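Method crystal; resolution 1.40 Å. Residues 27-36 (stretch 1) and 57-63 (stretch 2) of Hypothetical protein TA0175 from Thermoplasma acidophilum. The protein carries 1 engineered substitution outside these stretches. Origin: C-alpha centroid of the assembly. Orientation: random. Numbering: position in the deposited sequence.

Stretch 1 (27-36) AIESIRSAEK
Stretch 2 57-63: IFLGING

Residues 27-36 form a regular α-helix that begins earlier in the chain, with phi/psi near -63/-41 and i to i+4 backbone hydrogen bonds of 2.9-3.0 Å, from Ile 31 N to Ala 27 O through Lys 36 N to Arg 32 O. Stretch 2 enters in a helix that begins earlier in the chain, has a wider pi-type turn at 57-60, and gives way to loop. Both run in the same sense along the contact: CA-CA distances are 6.4 Å for Ile 28-Leu 59, 7.0 Å for Arg 32-Gly 60 and 7.3 Å for Glu 35-Asn 62. Together they bury 377 Å².

Leu 59 (chi1 m, chi2 t) and Glu 35 (m, t, chi3 -37°) cover the most surface. Leu 59 pairs through its side chain with Ile 28 (m, t), CD2 lying 3.6 Å from Ile 28 CD1. Its carbonyl serves Arg 32, whose extended side chain (m, t, t, chi4 169°) brings NE to 2.8 Å from Leu 59 O in a nearly straight hydrogen bond (166°). Weak bonds from Arg 32 NH2 reach Phe 58 O at 3.1 Å and Leu 59 O at 3.2 Å, so the guanidinium edge meets the carbonyls of Phe 58 and Leu 59.

Gly 60 adopts phi/psi 91/54, where a CB would jam against the preceding carbonyl oxygen. On the facing helix, the CA-to-CB bond of Glu 35 points toward stretch 2. Its OE2 accepts a hydrogen bond from Asn 62 N (3.0 Å, 158°), while its OE1 lies 2.6 Å from Gly 60 O, a separation suggesting that the carboxyl group is probably protonated.

Beneath these polar contacts, buried Ile 31 (m, t) points toward stretch 2. Ile 61 (m, m; phi/psi -90/127) starts away, but its end turns back, placing CD1 3.8 Å from Ile 31 CG2 in an apolar contact.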

# COMPACT_ATOMS: atom_id res chain seq x y z
N ALA A 27 26.93 9.78 -4.17
CA ALA A 27 25.70 9.15 -4.63
C ALA A 27 25.46 9.50 -6.11
O ALA A 27 25.01 8.66 -6.89
CB ALA A 27 24.52 9.59 -3.78
N ILE A 28 25.74 10.74 -6.48
CA ILE A 28 25.58 11.17 -7.87
C ILE A 28 26.46 10.32 -8.79
O ILE A 28 26.00 9.83 -9.81
CB ILE A 28 25.96 12.65 -8.05
CG1 ILE A 28 24.95 13.56 -7.35
CG2 ILE A 28 26.01 12.99 -9.54
CD1 ILE A 28 25.36 15.03 -7.30
N GLU A 29 27.73 10.15 -8.42
CA GLU A 29 28.62 9.36 -9.28
C GLU A 29 28.20 7.89 -9.31
O GLU A 29 28.34 7.24 -10.34
CB GLU A 29 30.08 9.50 -8.84
CG GLU A 29 30.65 10.93 -8.98
CD GLU A 29 30.66 11.48 -10.42
OE1 GLU A 29 30.37 10.74 -11.39
OE2 GLU A 29 30.97 12.69 -10.59
N SER A 30 27.69 7.37 -8.19
CA SER A 30 27.23 5.98 -8.17
C SER A 30 26.06 5.82 -9.13
O SER A 30 25.97 4.84 -9.88
CB SER A 30 26.80 5.57 -6.76
OG SER A 30 27.89 5.60 -5.86
N ILE A 31 25.15 6.78 -9.11
CA ILE A 31 24.01 6.73 -10.00
C ILE A 31 24.46 6.78 -11.46
O ILE A 31 24.02 5.98 -12.28
CB ILE A 31 23.03 7.89 -9.71
CG1 ILE A 31 22.27 7.60 -8.41
CG2 ILE A 31 22.06 8.10 -10.88
CD1 ILE A 31 21.49 8.79 -7.88
N ARG A 32 25.35 7.71 -11.79
CA ARG A 32 25.81 7.81 -13.17
C ARG A 32 26.55 6.55 -13.61
O ARG A 32 26.39 6.11 -14.74
CB ARG A 32 26.71 9.04 -13.35
CG ARG A 32 25.95 10.34 -13.20
CD ARG A 32 26.88 11.53 -13.25
NE ARG A 32 26.16 12.79 -13.07
CZ ARG A 32 26.74 13.97 -12.87
NH1 ARG A 32 28.07 14.06 -12.82
NH2 ARG A 32 26.00 15.06 -12.70
N SER A 33 27.34 5.97 -12.71
CA SER A 33 28.07 4.74 -13.03
C SER A 33 27.08 3.61 -13.32
O SER A 33 27.20 2.92 -14.33
CB SER A 33 28.99 4.34 -11.88
OG SER A 33 30.07 5.25 -11.74
N ALA A 34 26.10 3.43 -12.45
CA ALA A 34 25.11 2.36 -12.64
C ALA A 34 24.31 2.57 -13.92
O ALA A 34 24.02 1.62 -14.64
CB ALA A 34 24.19 2.27 -11.44
N GLU A 35 23.93 3.82 -14.20
CA GLU A 35 23.16 4.10 -15.41
C GLU A 35 23.97 3.77 -16.66
O GLU A 35 23.43 3.24 -17.63
CB GLU A 35 22.72 5.57 -15.44
CG GLU A 35 21.72 5.89 -14.34
CD GLU A 35 21.26 7.33 -14.40
OE1 GLU A 35 22.10 8.20 -14.74
OE2 GLU A 35 20.08 7.62 -14.12
N LYS A 36 25.27 4.07 -16.64
CA LYS A 36 26.11 3.75 -17.79
C LYS A 36 26.13 2.24 -18.03
O LYS A 36 26.28 1.79 -19.17
CB LYS A 36 27.54 4.26 -17.60
CG LYS A 36 27.71 5.75 -17.86
CD LYS A 36 29.17 6.12 -18.10
CE LYS A 36 30.06 5.69 -16.95
NZ LYS A 36 31.44 6.23 -17.08
N ILE A 57 17.70 16.78 -14.81
CA ILE A 57 18.59 17.30 -15.84
C ILE A 57 20.02 17.58 -15.40
O ILE A 57 20.94 17.45 -16.21
CB ILE A 57 17.99 18.56 -16.55
CG1 ILE A 57 17.93 19.75 -15.61
CG2 ILE A 57 16.61 18.23 -17.10
CD1 ILE A 57 17.45 21.03 -16.29
N PHE A 58 20.24 17.93 -14.14
CA PHE A 58 21.59 18.22 -13.67
C PHE A 58 22.32 17.00 -13.12
O PHE A 58 23.52 16.84 -13.34
CB PHE A 58 21.57 19.36 -12.64
CG PHE A 58 21.40 20.72 -13.26
CD1 PHE A 58 22.42 21.27 -14.04
CD2 PHE A 58 20.23 21.44 -13.09
CE1 PHE A 58 22.27 22.51 -14.65
CE2 PHE A 58 20.07 22.69 -13.70
CZ PHE A 58 21.09 23.22 -14.48
N LEU A 59 21.61 16.12 -12.43
CA LEU A 59 22.28 14.93 -11.92
C LEU A 59 22.46 13.92 -13.05
O LEU A 59 23.41 13.14 -13.05
CB LEU A 59 21.49 14.28 -10.76
CG LEU A 59 21.17 15.17 -9.55
CD1 LEU A 59 20.72 14.28 -8.40
CD2 LEU A 59 22.38 15.99 -9.14
N GLY A 60 21.54 13.95 -14.02
CA GLY A 60 21.62 13.02 -15.13
C GLY A 60 20.84 11.74 -14.87
O GLY A 60 21.38 10.64 -14.97
N ILE A 61 19.57 11.90 -14.53
CA ILE A 61 18.70 10.76 -14.24
C ILE A 61 18.02 10.32 -15.54
O ILE A 61 17.40 11.13 -16.22
CB ILE A 61 17.64 11.18 -13.21
CG1 ILE A 61 18.33 11.72 -11.95
CG2 ILE A 61 16.73 10.00 -12.88
CD1 ILE A 61 19.31 10.73 -11.27
N ASN A 62 18.13 9.03 -15.86
CA ASN A 62 17.56 8.54 -17.12
C ASN A 62 16.12 8.05 -17.11
O ASN A 62 15.57 7.71 -18.16
CB ASN A 62 18.49 7.48 -17.75
CG ASN A 62 18.66 6.24 -16.89
OD1 ASN A 62 19.52 5.40 -17.17
ND2 ASN A 62 17.85 6.12 -15.85
N GLY A 63 15.50 8.00 -15.94
CA GLY A 63 14.11 7.57 -15.87
C GLY A 63 13.21 8.71 -15.45
O GLY A 63 13.67 9.84 -15.26